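Local coordinates for protein taurine:2-oxoglutarate aminotransferase (Bifidobacterium kashiwanohense PV20-2, PDB 6JIX) that binds pyridoxal 5'-phosphate and probably moves the amino group of taurine to 2-oxoglutarate, as a class-III aminotransferase, at residues 55-60 against 417-422; 251-256 against 275-280; 258-263 against 368-373; 286-291 against 318-323. All coordinates share one frame; numbering follows the deposited sequence.

Contact 1: residues 55-60 against 417-422. With GLU (glutamic acid), chain N.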
loop_
_atom_site.group_PDB
_atom_site.type_symbol
_atom_site.label_atom_id
_atom_site.label_comp_id
_atom_site.label_asym_id
_atom_site.label_seq_id
_atom_site.Cartn_x
_atom_site.Cartn_y
_atom_site.Cartn_z
ATOM N N LEU A 55 -17.027 7.005 6.524
ATOM C CA LEU A 55 -16.676 6.157 5.385
ATOM C C LEU A 55 -16.233 4.779 5.888
ATOM O O LEU A 55 -17.083 3.968 6.271
ATOM C CB LEU A 55 -15.622 6.831 4.502
ATOM C CG LEU A 55 -16.109 8.091 3.774
ATOM C CD1 LEU A 55 -15.080 8.542 2.726
ATOM C CD2 LEU A 55 -17.467 7.842 3.144
ATOM N N LEU A 56 -14.926 4.510 5.956
ATOM C CA LEU A 56 -14.493 3.246 6.540
ATOM C C LEU A 56 -13.881 3.487 7.919
ATOM O O LEU A 56 -12.808 2.958 8.236
ATOM C CB LEU A 56 -13.514 2.537 5.588
ATOM C CG LEU A 56 -14.259 2.025 4.341
ATOM C CD1 LEU A 56 -13.366 1.746 3.109
ATOM C CD2 LEU A 56 -15.135 0.811 4.696
ATOM N N VAL A 57 -14.588 4.251 8.760
ATOM C CA VAL A 57 -14.072 4.698 10.054
ATOM C C VAL A 57 -12.697 5.338 9.846
ATOM O O VAL A 57 -11.750 5.045 10.587
ATOM C CB VAL A 57 -14.006 3.543 11.081
ATOM C CG1 VAL A 57 -13.948 4.091 12.480
ATOM C CG2 VAL A 57 -15.204 2.618 10.946
ATOM N N CYS A 58 -12.570 6.209 8.837
ATOM C CA CYS A 58 -11.286 6.841 8.530
ATOM C C CYS A 58 -11.387 8.362 8.432
ATOM O O CYS A 58 -10.428 9.072 8.756
ATOM C CB CYS A 58 -10.692 6.287 7.228
ATOM S SG CYS A 58 -11.791 6.385 5.795
ATOM N N SER A 59 -12.530 8.881 7.978
ATOM C CA SER A 59 -12.684 10.328 7.801
ATOM C C SER A 59 -12.922 11.002 9.158
ATOM O O SER A 59 -13.945 11.633 9.415
ATOM C CB SER A 59 -13.810 10.604 6.817
ATOM O OG SER A 59 -13.505 10.026 5.551
ATOM N N ASN A 60 -11.888 10.940 10.001
ATOM C CA ASN A 60 -12.037 11.271 11.411
ATOM C C ASN A 60 -12.402 12.739 11.629
ATOM O O ASN A 60 -13.090 13.067 12.607
ATOM C CB ASN A 60 -10.745 10.915 12.149
ATOM C CG ASN A 60 -10.698 9.442 12.576
ATOM O OD1 ASN A 60 -11.444 8.607 12.066
ATOM N ND2 ASN A 60 -9.823 9.130 13.522
ATOM N N ASN A 417 -22.390 -0.640 12.738
ATOM C CA ASN A 417 -21.459 0.316 13.309
ATOM C C ASN A 417 -22.104 1.685 13.393
ATOM O O ASN A 417 -22.926 2.061 12.551
ATOM C CB ASN A 417 -20.184 0.421 12.469
ATOM C CG ASN A 417 -19.449 -0.896 12.365
ATOM O OD1 ASN A 417 -19.379 -1.649 13.337
ATOM N ND2 ASN A 417 -18.887 -1.181 11.186
ATOM N N ILE A 418 -21.717 2.436 14.417
ATOM C CA ILE A 418 -21.986 3.860 14.470
ATOM C C ILE A 418 -20.661 4.509 14.851
ATOM O O ILE A 418 -20.235 4.450 16.008
ATOM C CB ILE A 418 -23.110 4.223 15.439
ATOM C CG1 ILE A 418 -24.402 3.514 15.018
ATOM C CG2 ILE A 418 -23.332 5.724 15.419
ATOM C CD1 ILE A 418 -24.679 2.190 15.776
ATOM N N CYS A 419 -19.983 5.090 13.860
ATOM C CA CYS A 419 -18.667 5.700 14.033
ATOM C C CYS A 419 -18.659 7.012 13.263
ATOM O O CYS A 419 -17.970 7.151 12.242
ATOM C CB CYS A 419 -17.566 4.764 13.537
ATOM S SG CYS A 419 -17.622 3.104 14.219
ATOM N N PRO A 420 -19.410 8.007 13.738
ATOM C CA PRO A 420 -19.521 9.281 13.014
ATOM C C PRO A 420 -18.243 10.091 13.119
ATOM O O PRO A 420 -17.408 9.852 14.003
ATOM C CB PRO A 420 -20.683 9.989 13.726
ATOM C CG PRO A 420 -20.645 9.423 15.129
ATOM C CD PRO A 420 -20.226 7.986 14.969
ATOM N N PRO A 421 -18.052 11.071 12.241
ATOM C CA PRO A 421 -16.832 11.881 12.307
ATOM C C PRO A 421 -16.671 12.542 13.669
ATOM O O PRO A 421 -17.646 12.962 14.296
ATOM C CB PRO A 421 -17.029 12.915 11.192
ATOM C CG PRO A 421 -18.018 12.278 10.271
ATOM C CD PRO A 421 -18.931 11.482 11.138
ATOM N N LEU A 422 -15.414 12.620 14.117
ATOM C CA LEU A 422 -15.068 13.168 15.419
ATOM C C LEU A 422 -15.472 14.623 15.563
ATOM O O LEU A 422 -15.455 15.136 16.686
ATOM C CB LEU A 422 -13.560 13.035 15.659
ATOM C CG LEU A 422 -12.995 11.606 15.549
ATOM C CD1 LEU A 422 -11.637 11.465 16.217
ATOM C CD2 LEU A 422 -13.983 10.600 16.131
HETATM N N GLU N . -21.364 2.342 3.564
HETATM C CA GLU N . -20.240 3.007 4.198
HETATM C C GLU N . -20.043 4.425 3.658
HETATM O O GLU N . -20.471 5.448 4.308
HETATM C CB GLU N . -18.995 2.187 3.895
HETATM C CG GLU N . -18.986 1.803 2.429
HETATM C CD GLU N . -17.849 0.844 2.115
HETATM O OE1 GLU N . -17.736 -0.131 2.900
HETATM O OE2 GLU N . -17.051 1.010 1.124
HETATM O OXT GLU N . -19.441 4.552 2.563
#

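Contact 2: residues 251-256 against 275-280. With PLP (pyridoxal-5'-phosphate), chain G.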
loop_
_atom_site.group_PDB
_atom_site.type_symbol
_atom_site.label_atom_id
_atom_site.label_comp_id
_atom_site.label_asym_id
_atom_site.label_seq_id
_atom_site.Cartn_x
_atom_site.Cartn_y
_atom_site.Cartn_z
ATOM N N CYS A 251 -0.036 -3.534 18.654
ATOM C CA CYS A 251 -1.431 -3.129 18.587
ATOM C C CYS A 251 -1.708 -2.503 17.228
ATOM O O CYS A 251 -0.914 -1.700 16.727
ATOM C CB CYS A 251 -1.785 -2.132 19.691
ATOM S SG CYS A 251 -1.752 -2.816 21.330
ATOM N N ASP A 252 -2.832 -2.890 16.631
ATOM C CA ASP A 252 -3.281 -2.337 15.359
ATOM C C ASP A 252 -4.226 -1.167 15.654
ATOM O O ASP A 252 -5.351 -1.366 16.121
ATOM C CB ASP A 252 -3.943 -3.440 14.530
ATOM C CG ASP A 252 -4.398 -2.967 13.158
ATOM O OD1 ASP A 252 -4.674 -1.757 13.004
ATOM O OD2 ASP A 252 -4.500 -3.815 12.238
ATOM N N GLU A 253 -3.769 0.056 15.379
ATOM C CA GLU A 253 -4.567 1.261 15.569
ATOM C C GLU A 253 -5.141 1.777 14.259
ATOM O O GLU A 253 -5.602 2.921 14.204
ATOM C CB GLU A 253 -3.733 2.373 16.216
ATOM C CG GLU A 253 -3.218 2.079 17.604
ATOM C CD GLU A 253 -4.243 2.379 18.665
ATOM O OE1 GLU A 253 -4.964 3.385 18.509
ATOM O OE2 GLU A 253 -4.338 1.606 19.648
ATOM N N VAL A 254 -5.133 0.961 13.204
ATOM C CA VAL A 254 -5.548 1.459 11.895
ATOM C C VAL A 254 -6.960 2.044 11.966
ATOM O O VAL A 254 -7.236 3.112 11.404
ATOM C CB VAL A 254 -5.436 0.347 10.833
ATOM C CG1 VAL A 254 -6.269 0.689 9.597
ATOM C CG2 VAL A 254 -3.976 0.128 10.453
ATOM N N MET A 255 -7.879 1.347 12.632
ATOM C CA MET A 255 -9.252 1.818 12.731
ATOM C C MET A 255 -9.530 2.598 14.011
ATOM O O MET A 255 -10.293 3.564 13.984
ATOM C CB MET A 255 -10.234 0.644 12.632
ATOM C CG MET A 255 -11.676 1.069 12.867
ATOM S SD MET A 255 -12.929 -0.034 12.163
ATOM C CE MET A 255 -12.291 -0.201 10.501
ATOM N N ALA A 256 -8.912 2.221 15.124
ATOM C CA ALA A 256 -9.245 2.804 16.416
ATOM C C ALA A 256 -8.347 3.974 16.794
ATOM O O ALA A 256 -8.538 4.553 17.870
ATOM C CB ALA A 256 -9.187 1.734 17.510
ATOM N N ASP A 275 4.937 -2.705 22.024
ATOM C CA ASP A 275 6.266 -2.529 21.454
ATOM C C ASP A 275 6.209 -1.835 20.102
ATOM O O ASP A 275 7.144 -1.112 19.728
ATOM C CB ASP A 275 6.961 -3.874 21.340
ATOM C CG ASP A 275 7.220 -4.479 22.677
ATOM O OD1 ASP A 275 8.305 -4.181 23.239
ATOM O OD2 ASP A 275 6.334 -5.224 23.168
ATOM N N MET A 276 5.101 -2.008 19.390
ATOM C CA MET A 276 4.872 -1.390 18.101
ATOM C C MET A 276 3.378 -1.192 17.968
ATOM O O MET A 276 2.593 -1.899 18.594
ATOM C CB MET A 276 5.388 -2.264 16.954
ATOM C CG MET A 276 6.878 -2.180 16.733
ATOM S SD MET A 276 7.416 -3.197 15.357
ATOM C CE MET A 276 7.211 -4.863 16.024
ATOM N N PHE A 277 2.980 -0.190 17.205
ATOM C CA PHE A 277 1.581 -0.141 16.827
ATOM C C PHE A 277 1.488 0.453 15.432
ATOM O O PHE A 277 2.348 1.236 15.006
ATOM C CB PHE A 277 0.710 0.621 17.842
ATOM C CG PHE A 277 1.090 2.059 18.039
ATOM C CD1 PHE A 277 2.110 2.406 18.906
ATOM C CD2 PHE A 277 0.394 3.075 17.383
ATOM C CE1 PHE A 277 2.455 3.744 19.091
ATOM C CE2 PHE A 277 0.732 4.411 17.556
ATOM C CZ PHE A 277 1.764 4.750 18.412
ATOM N N THR A 278 0.442 0.047 14.724
ATOM C CA THR A 278 0.258 0.373 13.326
ATOM C C THR A 278 -0.969 1.265 13.176
ATOM O O THR A 278 -1.917 1.202 13.969
ATOM C CB THR A 278 0.095 -0.889 12.505
ATOM O OG1 THR A 278 -1.008 -1.629 13.037
ATOM C CG2 THR A 278 1.368 -1.755 12.562
ATOM N N PHE A 279 -0.931 2.094 12.140
ATOM C CA PHE A 279 -1.929 3.125 11.928
ATOM C C PHE A 279 -2.038 3.355 10.433
ATOM O O PHE A 279 -1.122 3.028 9.675
ATOM C CB PHE A 279 -1.570 4.439 12.645
ATOM C CG PHE A 279 -0.297 5.085 12.131
ATOM C CD1 PHE A 279 0.942 4.825 12.714
ATOM C CD2 PHE A 279 -0.346 5.936 11.052
ATOM C CE1 PHE A 279 2.097 5.419 12.219
ATOM C CE2 PHE A 279 0.803 6.522 10.557
ATOM C CZ PHE A 279 2.022 6.265 11.143
ATOM N N ALA A 280 -3.207 3.845 10.019
ATOM C CA ALA A 280 -3.410 4.465 8.719
ATOM C C ALA A 280 -4.464 5.563 8.784
ATOM O O ALA A 280 -4.143 6.754 8.801
ATOM C CB ALA A 280 -3.845 3.412 7.685
HETATM N N1 PLP G . -6.303 -2.989 10.361
HETATM C C2 PLP G . -7.544 -2.652 10.723
HETATM C C2A PLP G . -7.948 -2.639 12.186
HETATM C C3 PLP G . -8.507 -2.301 9.744
HETATM O O3 PLP G . -9.800 -1.952 10.087
HETATM C C4 PLP G . -8.163 -2.297 8.411
HETATM C C4A PLP G . -9.245 -1.903 7.364
HETATM O O4A PLP G . -10.440 -2.073 7.609
HETATM C C5 PLP G . -6.823 -2.662 8.072
HETATM C C6 PLP G . -5.905 -2.999 9.076
HETATM C C5A PLP G . -6.384 -2.666 6.562
HETATM O O4P PLP G . -6.149 -1.334 6.234
HETATM P P PLP G . -6.035 -0.893 4.671
HETATM O O1P PLP G . -5.576 0.496 4.566
HETATM O O2P PLP G . -4.981 -1.654 3.970
HETATM O O3P PLP G . -7.523 -1.150 3.930
#

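Contact 3: residues 258-263 against 368-373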
loop_
_atom_site.group_PDB
_atom_site.type_symbol
_atom_site.label_atom_id
_atom_site.label_comp_id
_atom_site.label_asym_id
_atom_site.label_seq_id
_atom_site.Cartn_x
_atom_site.Cartn_y
_atom_site.Cartn_z
ATOM N N PHE A 258 -6.370 7.836 16.433
ATOM C CA PHE A 258 -6.630 9.241 16.129
ATOM C C PHE A 258 -8.019 9.692 16.598
ATOM O O PHE A 258 -8.859 10.158 15.826
ATOM C CB PHE A 258 -6.377 9.493 14.640
ATOM C CG PHE A 258 -4.938 9.266 14.267
ATOM C CD1 PHE A 258 -3.969 10.170 14.648
ATOM C CD2 PHE A 258 -4.539 8.095 13.637
ATOM C CE1 PHE A 258 -2.634 9.937 14.357
ATOM C CE2 PHE A 258 -3.202 7.856 13.343
ATOM C CZ PHE A 258 -2.251 8.773 13.700
ATOM N N GLY A 259 -8.233 9.565 17.912
ATOM C CA GLY A 259 -9.388 10.136 18.568
ATOM C C GLY A 259 -10.638 9.297 18.522
ATOM O O GLY A 259 -11.625 9.648 19.187
ATOM N N ARG A 260 -10.640 8.219 17.734
ATOM C CA ARG A 260 -11.831 7.396 17.556
ATOM C C ARG A 260 -12.484 7.025 18.892
ATOM O O ARG A 260 -13.719 7.045 19.018
ATOM C CB ARG A 260 -11.454 6.144 16.764
ATOM C CG ARG A 260 -12.642 5.290 16.395
ATOM C CD ARG A 260 -13.826 6.178 16.089
ATOM N NE ARG A 260 -13.612 6.891 14.848
ATOM C CZ ARG A 260 -14.577 7.519 14.198
ATOM N NH1 ARG A 260 -15.801 7.505 14.701
ATOM N NH2 ARG A 260 -14.315 8.144 13.053
ATOM N N THR A 261 -11.674 6.700 19.905
ATOM C CA THR A 261 -12.157 6.181 21.182
ATOM C C THR A 261 -12.147 7.214 22.300
ATOM O O THR A 261 -12.437 6.861 23.449
ATOM C CB THR A 261 -11.311 4.977 21.618
ATOM O OG1 THR A 261 -10.007 5.425 22.043
ATOM C CG2 THR A 261 -11.198 3.938 20.460
ATOM N N GLY A 262 -11.769 8.460 22.010
ATOM C CA GLY A 262 -11.612 9.484 23.020
ATOM C C GLY A 262 -10.184 9.699 23.483
ATOM O O GLY A 262 -9.920 10.667 24.202
ATOM N N LYS A 263 -9.262 8.840 23.080
ATOM C CA LYS A 263 -7.839 9.010 23.317
ATOM C C LYS A 263 -7.142 9.042 21.963
ATOM O O LYS A 263 -7.705 8.619 20.945
ATOM C CB LYS A 263 -7.292 7.866 24.198
ATOM C CG LYS A 263 -7.605 7.998 25.700
ATOM C CD LYS A 263 -6.337 8.342 26.496
ATOM C CE LYS A 263 -6.611 8.465 27.975
ATOM N NZ LYS A 263 -7.800 7.661 28.310
ATOM N N GLY A 368 -15.942 6.454 23.095
ATOM C CA GLY A 368 -15.814 7.639 22.257
ATOM C C GLY A 368 -16.894 7.648 21.188
ATOM O O GLY A 368 -18.093 7.502 21.459
ATOM N N LEU A 369 -16.482 7.846 19.950
ATOM C CA LEU A 369 -17.388 7.723 18.822
ATOM C C LEU A 369 -17.110 6.427 18.055
ATOM O O LEU A 369 -17.160 6.386 16.828
ATOM C CB LEU A 369 -17.303 8.963 17.934
ATOM C CG LEU A 369 -17.873 10.214 18.621
ATOM C CD1 LEU A 369 -17.568 11.485 17.851
ATOM C CD2 LEU A 369 -19.367 10.064 18.827
ATOM N N PHE A 370 -16.801 5.361 18.800
ATOM C CA PHE A 370 -16.493 4.019 18.294
ATOM C C PHE A 370 -17.524 3.061 18.901
ATOM O O PHE A 370 -17.394 2.649 20.062
ATOM C CB PHE A 370 -15.062 3.634 18.678
ATOM C CG PHE A 370 -14.440 2.584 17.800
ATOM C CD1 PHE A 370 -14.714 2.530 16.435
ATOM C CD2 PHE A 370 -13.554 1.656 18.336
ATOM C CE1 PHE A 370 -14.117 1.551 15.624
ATOM C CE2 PHE A 370 -12.958 0.679 17.533
ATOM C CZ PHE A 370 -13.242 0.626 16.177
ATOM N N SER A 371 -18.529 2.670 18.120
ATOM C CA SER A 371 -19.706 2.038 18.703
ATOM C C SER A 371 -20.338 1.076 17.711
ATOM O O SER A 371 -20.154 1.201 16.497
ATOM C CB SER A 371 -20.739 3.093 19.127
ATOM O OG SER A 371 -21.575 3.442 18.031
ATOM N N ALA A 372 -21.107 0.125 18.249
ATOM C CA ALA A 372 -21.789 -0.874 17.436
ATOM C C ALA A 372 -22.953 -1.484 18.211
ATOM O O ALA A 372 -22.939 -1.556 19.445
ATOM C CB ALA A 372 -20.828 -1.981 16.983
ATOM N N LEU A 373 -23.949 -1.948 17.465
ATOM C CA LEU A 373 -25.075 -2.691 18.006
ATOM C C LEU A 373 -25.030 -4.131 17.507
ATOM O O LEU A 373 -24.809 -4.377 16.309
ATOM C CB LEU A 373 -26.393 -2.042 17.597
ATOM C CG LEU A 373 -26.600 -0.593 18.048
ATOM C CD1 LEU A 373 -27.968 -0.090 17.582
ATOM C CD2 LEU A 373 -26.422 -0.426 19.559
#

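Contact 4: residues 286-291 against 318-323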
loop_
_atom_site.group_PDB
_atom_site.type_symbol
_atom_site.label_atom_id
_atom_site.label_comp_id
_atom_site.label_asym_id
_atom_site.label_seq_id
_atom_site.Cartn_x
_atom_site.Cartn_y
_atom_site.Cartn_z
ATOM N N GLY A 286 -7.887 9.963 5.547
ATOM C CA GLY A 286 -8.043 9.383 4.235
ATOM C C GLY A 286 -7.774 10.334 3.090
ATOM O O GLY A 286 -7.864 9.920 1.930
ATOM N N TYR A 287 -7.446 11.592 3.384
ATOM C CA TYR A 287 -7.307 12.586 2.334
ATOM C C TYR A 287 -6.129 12.272 1.421
ATOM O O TYR A 287 -6.184 12.584 0.229
ATOM C CB TYR A 287 -7.146 13.981 2.938
ATOM C CG TYR A 287 -8.361 14.574 3.624
ATOM C CD1 TYR A 287 -9.442 13.787 4.025
ATOM C CD2 TYR A 287 -8.411 15.945 3.903
ATOM C CE1 TYR A 287 -10.545 14.364 4.671
ATOM C CE2 TYR A 287 -9.499 16.531 4.549
ATOM C CZ TYR A 287 -10.559 15.748 4.931
ATOM O OH TYR A 287 -11.620 16.364 5.568
ATOM N N VAL A 288 -5.073 11.657 1.953
ATOM C CA VAL A 288 -3.952 11.137 1.166
ATOM C C VAL A 288 -3.546 9.802 1.777
ATOM O O VAL A 288 -3.453 9.706 3.010
ATOM C CB VAL A 288 -2.757 12.103 1.158
ATOM C CG1 VAL A 288 -1.678 11.628 0.173
ATOM C CG2 VAL A 288 -3.214 13.505 0.840
ATOM N N PRO A 289 -3.288 8.766 0.972
ATOM C CA PRO A 289 -2.903 7.457 1.531
ATOM C C PRO A 289 -1.665 7.565 2.410
ATOM O O PRO A 289 -0.601 8.010 1.967
ATOM C CB PRO A 289 -2.630 6.614 0.281
ATOM C CG PRO A 289 -3.506 7.214 -0.752
ATOM C CD PRO A 289 -3.520 8.696 -0.479
ATOM N N LEU A 290 -1.794 7.109 3.655
ATOM C CA LEU A 290 -0.669 7.128 4.579
ATOM C C LEU A 290 -0.928 6.132 5.694
ATOM O O LEU A 290 -2.055 6.011 6.178
ATOM C CB LEU A 290 -0.452 8.529 5.165
ATOM C CG LEU A 290 0.743 8.712 6.102
ATOM C CD1 LEU A 290 2.073 8.352 5.435
ATOM C CD2 LEU A 290 0.775 10.143 6.660
ATOM N N GLY A 291 0.111 5.400 6.060
ATOM C CA GLY A 291 0.057 4.497 7.189
ATOM C C GLY A 291 1.418 4.444 7.845
ATOM O O GLY A 291 2.322 5.173 7.416
ATOM N N THR A 318 5.687 12.727 0.684
ATOM C CA THR A 318 5.755 14.106 1.160
ATOM C C THR A 318 4.374 14.742 1.250
ATOM O O THR A 318 3.998 15.268 2.305
ATOM C CB THR A 318 6.685 14.913 0.262
ATOM O OG1 THR A 318 7.854 14.123 0.007
ATOM C CG2 THR A 318 7.116 16.205 0.956
ATOM N N LEU A 319 3.600 14.718 0.165
ATOM C CA LEU A 319 2.231 15.232 0.235
ATOM C C LEU A 319 1.453 14.567 1.361
ATOM O O LEU A 319 0.803 15.234 2.167
ATOM C CB LEU A 319 1.510 15.017 -1.092
ATOM C CG LEU A 319 0.277 15.891 -1.255
ATOM C CD1 LEU A 319 0.695 17.281 -1.697
ATOM C CD2 LEU A 319 -0.703 15.260 -2.236
ATOM N N ALA A 320 1.520 13.239 1.432
ATOM C CA ALA A 320 0.749 12.520 2.432
ATOM C C ALA A 320 1.118 12.987 3.827
ATOM O O ALA A 320 0.240 13.199 4.669
ATOM C CB ALA A 320 0.976 11.015 2.287
ATOM N N CYS A 321 2.421 13.154 4.085
ATOM C CA CYS A 321 2.873 13.605 5.399
ATOM C C CYS A 321 2.396 15.014 5.703
ATOM O O CYS A 321 1.980 15.295 6.835
ATOM C CB CYS A 321 4.390 13.532 5.486
ATOM S SG CYS A 321 4.982 11.870 5.738
ATOM N N ALA A 322 2.462 15.918 4.714
ATOM C CA ALA A 322 1.946 17.271 4.921
ATOM C C ALA A 322 0.489 17.225 5.367
ATOM O O ALA A 322 0.095 17.910 6.320
ATOM C CB ALA A 322 2.102 18.117 3.654
ATOM N N ALA A 323 -0.325 16.401 4.705
ATOM C CA ALA A 323 -1.697 16.239 5.165
ATOM C C ALA A 323 -1.735 15.705 6.594
ATOM O O ALA A 323 -2.563 16.146 7.404
ATOM C CB ALA A 323 -2.465 15.326 4.212
#

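Contact 1: residues 55-60 against 417-422
Asn60 and Leu422 make the polar part of this contact: Leu422 N donates to Asn60 O at 2.8 Å, with a bent N-H...O angle of 136°. The two side chains run alongside each other in the same direction, bringing Leu422 CD1 to 4.0 Å from Asn60 ND2. The amide oxygen of Asn60 is taken by Arg260 NH2. Just before, Ser59 sits at the centre of an inverse gamma turn, its carbonyl oxygen 3.8 Å from Pro421 CB.

Apolar packing sets the Val57 methyls against the Cys419 side chain. Val57 holds CG1 anti to its backbone N (chi1 -160°), which sets that methyl 3.8 Å from Cys419 CB, while CG2 lies 4.1 Å from Cys419 SG. Phe370 of strand 370-376 packs against both residues.

The ligand meets 55-60 alone. Leu56 CD2 approaches OE1 of the bound glutamic acid at 3.3 Å, and Leu55 O lies near its CB. Phe81 and Pro84 of the second subunit pack on Leu55 and Leu56.

Short helix 54-57 thus rests on the exit of strand 415-418, an outer strand of the three-stranded antiparallel sheet, and lines a glutamate pocket at the subunit interface of this fold-type I enzyme.

Contact 2: residues 251-256 against 275-280
Cys251 and Asp252 pair in parallel with Phe277 and Thr278, joining strands 248-252 and 276-279 inside the seven-stranded mixed sheet of the cofactor-binding domain, at the point where the strand ends meet PLP. Three backbone bonds hold the register: Cys251 N to Met276 O, Thr278 N to Cys251 O (3.0 Å), and Glu253 N to Thr278 O.

On the sheet face of Asp252 and Thr278, Thr278 OG1 comes within 3.6 Å of Asp252 CG. The hydroxyl is hydrogen-bonded to Asn120 OD1, and Asn120 ND2 in turn bonds Asp252 OD2, so Asn120 ties the two strands together. Asp252 extends with CG anti to its backbone N (chi1 -178°). Its OD1 accepts from Val254 N at 2.8 Å, an Asx turn that fixes the rotation of the carboxylate and leaves OD2 2.7 Å from PLP N1; His144 ND1 also bonds OD2.

Val254 bridges the cofactor and the second strand. CG1 lies over a face of the pyridine ring, 3.7 Å from PLP C5, while CG2 packs 3.8 Å from Ala280 N. The Glu253 and Phe277 side chains cross obliquely, with Glu253 CG 3.8 Å from Phe277 CD2, but the carboxylate leads away to Ser220 and the backbone N atoms of Ala266 and Trp267.

An aspartate at the pyridine nitrogen is a hallmark of fold-type I PLP enzymes, where it would be expected to strengthen electron withdrawal by the ring.

Contact 3: residues 258-263 against 368-373
The Phe370 ring and the Arg260 guanidinium are the flat groups here, their planes 55° apart. The ring is met obliquely from two neighbouring residues: Arg260 CG lies 3.5 Å from Phe370 CD1, and Thr261 CG2 reaches Phe370 CD2 at 3.9 Å on the other ortho carbon. It is thus the aliphatic part of the arginine that packs on the ring.

At the guanidinium edge sits Leu369 O, almost exactly in the plane, and Arg260 NH1 donates to it at 2.8 Å. Relative to the carbonyl plane of Leu369 the donor stands 38° out. CG leaves anti to the backbone N (chi1 -174°), and bends at the next two torsions then swing NH1 back to this carbonyl. NH1 also bonds Pro420 O, so it has two carbonyl oxygens as partners, which would be expected to ease burial of the charge.

The backbones are joined as well: Leu369 N donates to Arg260 O at 3.0 Å. Gly368, with positive phi and no side chain, passes the type I turn of Gly259 to Gly262 closely, its CA 4.1 Å from Gly262 N.

The contact joins two turns: the long loop after strand 248-252 in the cofactor-binding domain fits against the hairpin bend between antiparallel strands 361-367 and 370-376 of the three-stranded sheet, with the nearest atoms of the Phe370 side chain and PLP about 7 Å apart.

Contact 4: residues 286-291 against 318-323
Val288 lays both its methyls on the helix beginning at Thr318. CG1, anti to the backbone N (chi1 -172°), comes down on Ala320, 3.4 Å from its CB and just as near its CA. CG2 faces Ala323 CB at 3.9 Å, one turn further along, and Leu319 CD2 more loosely at 4.3 Å. The valine thus spans two alanines three residues apart on one side of the helix.

Leu290 meets the same alanine, Ala320. Its CB is 4.1 Å from Ala320 CB, and its CD2 rests near Ala320 O at 3.7 Å. Between Val288 and Leu290 the chain turns Pro289 away from the helix, although Pro289 O still lies 3.4 Å from Ala320 CB. Ala320 is thereby met by three consecutive residues, Val288, Pro289 and Leu290.

The surroundings belong partly to the dimer. Gly286 O is hydrogen-bonded to His317 NE2 of the second subunit, Val288 packs on Leu319 of that subunit, and Leu319 here packs on its Tyr287. Tyr287 OH is held within its own chain by Gly62 O and Leu65 N.

Chemically this is buried van der Waals packing of methyls and backbone between the loop leading into strand 291-296 and helix 318-333. Shape rather than directional bonding sets how the two fit.

Contacts 1 and 3, centres 9 Å apart, meet through neighbouring strands 415-418 and 370-376: Ser371 OG lies 2.6 Å from Ile418 O. Arg260 of contact 3 reaches back into contact 1 from the loop between the two segments of contact 2. Met255 joins the three, its SD 3.7 Å from Val57 CG2 and its CG 3.7 Å from Phe370 CZ, while its CE lies 3.1 Å from PLP O3. Contact 2 continues into contact 4, where Ala280 CB packs 3.5 Å from Leu290 O; Lys281, which binds PLP, directly follows Ala280. Contacts 1 and 4 both touch the second subunit, whose Thr313 N is hydrogen-bonded to this cofactor.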